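Local atomic coordinates of geranyltranstransferase (Staphylococcus aureus, PDB entry 1RTR), a protein that probably catalyses the chain-elongating condensation of isopentenyl diphosphate with allylic diphosphates to give farnesyl diphosphate, a precursor of larger isoprenoids. Residues H202-I216 with L258-I272. Sequence-based numbering, arbitrary orientation.
Sequences HLESYSYHLGMMFQI and LTYHRDAAVDELTQI
H209 and H261 meet where two long antiparallel helices pack, and between them runs the one hydrogen bond that joins 202-216 to 258-272. Their ND1 atoms lie 3.0 Å apart in a nearly straight bond (171°), each ND1 close to the plane of the other ring; either imidazole could be the donor, so one probably carries its proton on ND1 and the other does not. The two rings meet rim to rim rather than stacking.

Each ring is covered on one face by an aliphatic carbon of the partner helix and on the other by a tyrosine ring carbon of its own helix. CB of A264 sits over the centre of the H209 ring, 3.5 Å from its CD2, while Y208 CD1 lies over the opposite face. H261 is sandwiched in the same way, between Y260 CD2 and M212 CB, the latter 3.5 Å from H261 NE2 in a CH-pi contact. With a face contact on either side and a bond at the rim, both rings are restrained in rotation.

Mainly apolar packing extends the interface in both directions. L269 lays CD2 over a face of the Y206 ring, 3.6 Å from Y206 CD2; chi1 of 160° sets this ring anti to its backbone N, and its hydroxyl bonds to the carbonyl of L281. On the other side of the histidine pair, I216 CG2 rests 3.7 Å from L258 CB, and M213 touches H261 through its CG, 3.7 Å from H261 CB.

Helix 279-289 packs against Y206 and M213, and helix 167-177 against Y208 and M212. With the axes of the two segments 8.2 Å apart at closest approach and crossing at -157°, and H209 and H261 each set as a knob into a hole of the partner helix, the contact exemplifies antiparallel helix packing in the all-helical isoprenoid synthase fold.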
loop_
_atom_site.group_PDB
_atom_site.type_symbol
_atom_site.label_atom_id
_atom_site.label_comp_id
_atom_site.label_asym_id
_atom_site.label_seq_id
_atom_site.Cartn_x
_atom_site.Cartn_y
_atom_site.Cartn_z
ATOM N N HIS A 202 13.008 4.706 25.011
ATOM C CA HIS A 202 11.949 4.926 25.984
ATOM C C HIS A 202 10.636 5.217 25.306
ATOM O O HIS A 202 9.568 4.846 25.808
ATOM C CB HIS A 202 12.309 6.066 26.947
ATOM C CG HIS A 202 13.502 5.773 27.805
ATOM N ND1 HIS A 202 14.733 6.355 27.589
ATOM C CD2 HIS A 202 13.654 4.954 28.872
ATOM C CE1 HIS A 202 15.593 5.911 28.490
ATOM N NE2 HIS A 202 14.964 5.057 29.278
ATOM N N LEU A 203 10.696 5.884 24.159
ATOM C CA LEU A 203 9.470 6.229 23.446
ATOM C C LEU A 203 8.855 4.976 22.861
ATOM O O LEU A 203 7.632 4.818 22.847
ATOM C CB LEU A 203 9.748 7.279 22.371
ATOM C CG LEU A 203 9.913 8.705 22.912
ATOM C CD1 LEU A 203 10.655 9.578 21.912
ATOM C CD2 LEU A 203 8.551 9.302 23.277
ATOM N N GLU A 204 9.730 4.075 22.420
ATOM C CA GLU A 204 9.341 2.747 21.949
ATOM C C GLU A 204 8.554 1.934 22.978
ATOM O O GLU A 204 7.382 1.617 22.732
ATOM C CB GLU A 204 10.565 1.966 21.482
ATOM C CG GLU A 204 10.699 1.872 19.982
ATOM C CD GLU A 204 10.569 0.451 19.471
ATOM O OE1 GLU A 204 9.478 -0.154 19.703
ATOM O OE2 GLU A 204 11.560 -0.046 18.841
ATOM N N SER A 205 9.171 1.612 24.122
ATOM C CA SER A 205 8.437 0.920 25.190
ATOM C C SER A 205 7.180 1.663 25.545
ATOM O O SER A 205 6.112 1.053 25.696
ATOM C CB SER A 205 9.255 0.734 26.468
ATOM O OG SER A 205 10.568 0.332 26.181
ATOM N N TYR A 206 7.290 2.981 25.674
ATOM C CA TYR A 206 6.108 3.760 25.987
ATOM C C TYR A 206 5.010 3.407 25.003
ATOM O O TYR A 206 3.891 3.101 25.417
ATOM C CB TYR A 206 6.398 5.265 25.986
ATOM C CG TYR A 206 5.148 6.118 25.817
ATOM C CD1 TYR A 206 4.754 6.579 24.557
ATOM C CD2 TYR A 206 4.350 6.438 26.910
ATOM C CE1 TYR A 206 3.601 7.361 24.402
ATOM C CE2 TYR A 206 3.198 7.209 26.766
ATOM C CZ TYR A 206 2.837 7.673 25.515
ATOM O OH TYR A 206 1.703 8.428 25.378
ATOM N N SER A 207 5.325 3.423 23.703
ATOM C CA SER A 207 4.302 3.204 22.669
ATOM C C SER A 207 3.728 1.798 22.700
ATOM O O SER A 207 2.519 1.607 22.521
ATOM C CB SER A 207 4.838 3.535 21.273
ATOM O OG SER A 207 5.635 2.477 20.772
ATOM N N TYR A 208 4.598 0.816 22.940
ATOM C CA TYR A 208 4.153 -0.565 23.099
ATOM C C TYR A 208 3.137 -0.719 24.231
ATOM O O TYR A 208 2.054 -1.281 24.026
ATOM C CB TYR A 208 5.333 -1.516 23.322
ATOM C CG TYR A 208 4.878 -2.874 23.796
ATOM C CD1 TYR A 208 4.931 -3.213 25.156
ATOM C CD2 TYR A 208 4.373 -3.815 22.896
ATOM C CE1 TYR A 208 4.510 -4.460 25.603
ATOM C CE2 TYR A 208 3.936 -5.069 23.334
ATOM C CZ TYR A 208 4.011 -5.383 24.691
ATOM O OH TYR A 208 3.590 -6.612 25.140
ATOM N N HIS A 209 3.474 -0.211 25.417
ATOM C CA HIS A 209 2.574 -0.330 26.576
ATOM C C HIS A 209 1.297 0.452 26.374
ATOM O O HIS A 209 0.198 -0.040 26.681
ATOM C CB HIS A 209 3.274 0.081 27.878
ATOM C CG HIS A 209 4.367 -0.855 28.276
ATOM N ND1 HIS A 209 4.130 -2.173 28.605
ATOM C CD2 HIS A 209 5.706 -0.682 28.352
ATOM C CE1 HIS A 209 5.278 -2.767 28.882
ATOM N NE2 HIS A 209 6.252 -1.885 28.737
ATOM N N LEU A 210 1.429 1.658 25.822
ATOM C CA LEU A 210 0.252 2.463 25.497
ATOM C C LEU A 210 -0.688 1.682 24.578
ATOM O O LEU A 210 -1.906 1.714 24.759
ATOM C CB LEU A 210 0.657 3.788 24.852
ATOM C CG LEU A 210 -0.493 4.717 24.459
ATOM C CD1 LEU A 210 -1.089 5.333 25.719
ATOM C CD2 LEU A 210 -0.003 5.794 23.498
ATOM N N GLY A 211 -0.110 0.967 23.612
ATOM C CA GLY A 211 -0.879 0.169 22.674
ATOM C C GLY A 211 -1.641 -0.974 23.306
ATOM O O GLY A 211 -2.807 -1.207 22.971
ATOM N N MET A 212 -0.988 -1.696 24.211
ATOM C CA MET A 212 -1.644 -2.793 24.924
ATOM C C MET A 212 -2.782 -2.289 25.828
ATOM O O MET A 212 -3.809 -2.954 25.952
ATOM C CB MET A 212 -0.626 -3.649 25.691
ATOM C CG MET A 212 0.496 -4.270 24.802
ATOM S SD MET A 212 -0.035 -5.210 23.280
ATOM C CE MET A 212 -1.058 -6.434 23.986
ATOM N N MET A 213 -2.626 -1.100 26.416
ATOM C CA MET A 213 -3.715 -0.484 27.200
ATOM C C MET A 213 -5.018 -0.451 26.427
ATOM O O MET A 213 -6.074 -0.805 26.956
ATOM C CB MET A 213 -3.366 0.941 27.654
ATOM C CG MET A 213 -2.201 1.036 28.639
ATOM S SD MET A 213 -1.903 2.721 29.148
ATOM C CE MET A 213 -3.482 3.038 29.916
ATOM N N PHE A 214 -4.919 -0.041 25.167
ATOM C CA PHE A 214 -6.057 0.242 24.284
ATOM C C PHE A 214 -7.153 -0.833 24.312
ATOM O O PHE A 214 -8.322 -0.541 24.573
ATOM C CB PHE A 214 -5.514 0.431 22.854
ATOM C CG PHE A 214 -6.483 1.061 21.893
ATOM C CD1 PHE A 214 -6.138 2.237 21.228
ATOM C CD2 PHE A 214 -7.719 0.464 21.615
ATOM C CE1 PHE A 214 -7.024 2.829 20.313
ATOM C CE2 PHE A 214 -8.620 1.047 20.710
ATOM C CZ PHE A 214 -8.271 2.233 20.054
ATOM N N GLN A 215 -6.768 -2.076 24.046
ATOM C CA GLN A 215 -7.735 -3.145 23.860
ATOM C C GLN A 215 -8.224 -3.716 25.181
ATOM O O GLN A 215 -9.381 -4.154 25.283
ATOM C CB GLN A 215 -7.148 -4.248 22.967
ATOM C CG GLN A 215 -7.054 -3.860 21.473
ATOM C CD GLN A 215 -8.412 -3.508 20.861
ATOM O OE1 GLN A 215 -9.429 -4.152 21.161
ATOM N NE2 GLN A 215 -8.430 -2.484 20.012
ATOM N N ILE A 216 -7.348 -3.704 26.188
ATOM C CA ILE A 216 -7.723 -4.117 27.533
ATOM C C ILE A 216 -8.863 -3.245 28.035
ATOM O O ILE A 216 -9.898 -3.764 28.450
ATOM C CB ILE A 216 -6.528 -4.060 28.502
ATOM C CG1 ILE A 216 -5.406 -4.980 28.026
ATOM C CG2 ILE A 216 -6.977 -4.470 29.902
ATOM C CD1 ILE A 216 -4.099 -4.821 28.786
ATOM N N LEU A 258 -4.218 -4.039 32.621
ATOM C CA LEU A 258 -4.344 -2.632 32.284
ATOM C C LEU A 258 -3.404 -1.798 33.123
ATOM O O LEU A 258 -2.575 -1.059 32.582
ATOM C CB LEU A 258 -5.786 -2.154 32.476
ATOM C CG LEU A 258 -6.151 -0.726 32.029
ATOM C CD1 LEU A 258 -5.410 -0.263 30.757
ATOM C CD2 LEU A 258 -7.647 -0.626 31.826
ATOM N N THR A 259 -3.521 -1.928 34.442
ATOM C CA THR A 259 -2.726 -1.131 35.376
ATOM C C THR A 259 -1.242 -1.348 35.163
ATOM O O THR A 259 -0.468 -0.401 35.227
ATOM C CB THR A 259 -3.143 -1.442 36.840
ATOM O OG1 THR A 259 -4.500 -1.020 37.044
ATOM C CG2 THR A 259 -2.351 -0.610 37.846
ATOM N N TYR A 260 -0.846 -2.590 34.905
ATOM C CA TYR A 260 0.555 -2.900 34.638
ATOM C C TYR A 260 1.104 -2.136 33.403
ATOM O O TYR A 260 2.218 -1.609 33.424
ATOM C CB TYR A 260 0.751 -4.409 34.479
ATOM C CG TYR A 260 1.986 -4.745 33.685
ATOM C CD1 TYR A 260 3.254 -4.631 34.257
ATOM C CD2 TYR A 260 1.892 -5.124 32.344
ATOM C CE1 TYR A 260 4.396 -4.914 33.517
ATOM C CE2 TYR A 260 3.027 -5.404 31.599
ATOM C CZ TYR A 260 4.272 -5.296 32.190
ATOM O OH TYR A 260 5.397 -5.577 31.460
ATOM N N HIS A 261 0.322 -2.092 32.330
ATOM C CA HIS A 261 0.708 -1.352 31.136
ATOM C C HIS A 261 0.703 0.167 31.364
ATOM O O HIS A 261 1.643 0.870 30.956
ATOM C CB HIS A 261 -0.186 -1.747 29.961
ATOM C CG HIS A 261 0.129 -3.099 29.415
ATOM N ND1 HIS A 261 1.396 -3.450 29.001
ATOM C CD2 HIS A 261 -0.640 -4.200 29.259
ATOM C CE1 HIS A 261 1.389 -4.707 28.594
ATOM N NE2 HIS A 261 0.165 -5.185 28.743
ATOM N N ARG A 262 -0.355 0.646 32.030
ATOM C CA ARG A 262 -0.451 2.026 32.511
ATOM C C ARG A 262 0.825 2.389 33.253
ATOM O O ARG A 262 1.455 3.390 32.947
ATOM C CB ARG A 262 -1.677 2.175 33.429
ATOM C CG ARG A 262 -1.987 3.580 33.984
ATOM C CD ARG A 262 -0.861 4.207 34.803
ATOM N NE ARG A 262 -1.175 4.424 36.220
ATOM C CZ ARG A 262 -1.914 5.424 36.689
ATOM N NH1 ARG A 262 -2.107 5.539 37.990
ATOM N NH2 ARG A 262 -2.464 6.310 35.863
ATOM N N ASP A 263 1.227 1.548 34.199
ATOM C CA ASP A 263 2.377 1.840 35.039
ATOM C C ASP A 263 3.673 1.819 34.266
ATOM O O ASP A 263 4.557 2.627 34.519
ATOM C CB ASP A 263 2.451 0.868 36.224
ATOM C CG ASP A 263 1.406 1.157 37.281
ATOM O OD1 ASP A 263 1.270 0.346 38.222
ATOM O OD2 ASP A 263 0.664 2.168 37.253
ATOM N N ALA A 264 3.794 0.886 33.329
ATOM C CA ALA A 264 5.018 0.757 32.530
ATOM C C ALA A 264 5.144 1.905 31.522
ATOM O O ALA A 264 6.247 2.369 31.248
ATOM C CB ALA A 264 5.077 -0.607 31.836
ATOM N N ALA A 265 4.004 2.360 31.000
ATOM C CA ALA A 265 3.945 3.539 30.137
ATOM C C ALA A 265 4.423 4.766 30.903
ATOM O O ALA A 265 5.434 5.377 30.522
ATOM C CB ALA A 265 2.534 3.757 29.610
ATOM N N VAL A 266 3.702 5.095 31.987
ATOM C CA VAL A 266 4.029 6.205 32.898
ATOM C C VAL A 266 5.478 6.127 33.382
ATOM O O VAL A 266 6.169 7.140 33.443
ATOM C CB VAL A 266 3.045 6.259 34.110
ATOM C CG1 VAL A 266 3.478 7.286 35.164
ATOM C CG2 VAL A 266 1.645 6.572 33.647
ATOM N N ASP A 267 5.937 4.922 33.703
ATOM C CA ASP A 267 7.322 4.703 34.102
ATOM C C ASP A 267 8.228 5.221 33.008
ATOM O O ASP A 267 9.088 6.045 33.261
ATOM C CB ASP A 267 7.582 3.212 34.354
ATOM C CG ASP A 267 8.802 2.961 35.223
ATOM O OD1 ASP A 267 9.198 1.785 35.384
ATOM O OD2 ASP A 267 9.425 3.874 35.794
ATOM N N GLU A 268 7.990 4.765 31.780
ATOM C CA GLU A 268 8.860 5.056 30.630
ATOM C C GLU A 268 9.017 6.549 30.313
ATOM O O GLU A 268 10.112 7.015 29.990
ATOM C CB GLU A 268 8.392 4.276 29.393
ATOM C CG GLU A 268 8.883 2.835 29.352
ATOM C CD GLU A 268 10.402 2.709 29.346
ATOM O OE1 GLU A 268 10.916 1.566 29.495
ATOM O OE2 GLU A 268 11.085 3.754 29.188
ATOM N N LEU A 269 7.917 7.283 30.426
ATOM C CA LEU A 269 7.942 8.733 30.321
ATOM C C LEU A 269 8.872 9.396 31.338
ATOM O O LEU A 269 9.644 10.284 30.962
ATOM C CB LEU A 269 6.526 9.305 30.411
ATOM C CG LEU A 269 5.599 8.923 29.252
ATOM C CD1 LEU A 269 4.221 9.508 29.457
ATOM C CD2 LEU A 269 6.166 9.336 27.890
ATOM N N THR A 270 8.834 8.961 32.605
ATOM C CA THR A 270 9.714 9.543 33.637
ATOM C C THR A 270 11.199 9.294 33.379
ATOM O O THR A 270 12.055 9.902 34.024
ATOM C CB THR A 270 9.353 9.090 35.095
ATOM O OG1 THR A 270 9.868 7.773 35.341
ATOM C CG2 THR A 270 7.838 8.970 35.319
ATOM N N GLN A 271 11.517 8.407 32.444
ATOM C CA GLN A 271 12.916 8.171 32.098
ATOM C C GLN A 271 13.392 9.001 30.905
ATOM O O GLN A 271 14.582 8.984 30.563
ATOM C CB GLN A 271 13.177 6.674 31.880
ATOM C CG GLN A 271 13.780 5.954 33.089
ATOM C CD GLN A 271 13.113 6.343 34.408
ATOM O OE1 GLN A 271 11.939 6.027 34.634
ATOM N NE2 GLN A 271 13.854 7.039 35.272
ATOM N N ILE A 272 12.471 9.728 30.272
ATOM C CA ILE A 272 12.839 10.601 29.159
ATOM C C ILE A 272 13.541 11.841 29.717
ATOM O O ILE A 272 13.061 12.442 30.685
ATOM C CB ILE A 272 11.607 10.954 28.295
ATOM C CG1 ILE A 272 11.329 9.822 27.301
ATOM C CG2 ILE A 272 11.824 12.262 27.535
ATOM C CD1 ILE A 272 9.885 9.689 26.891
#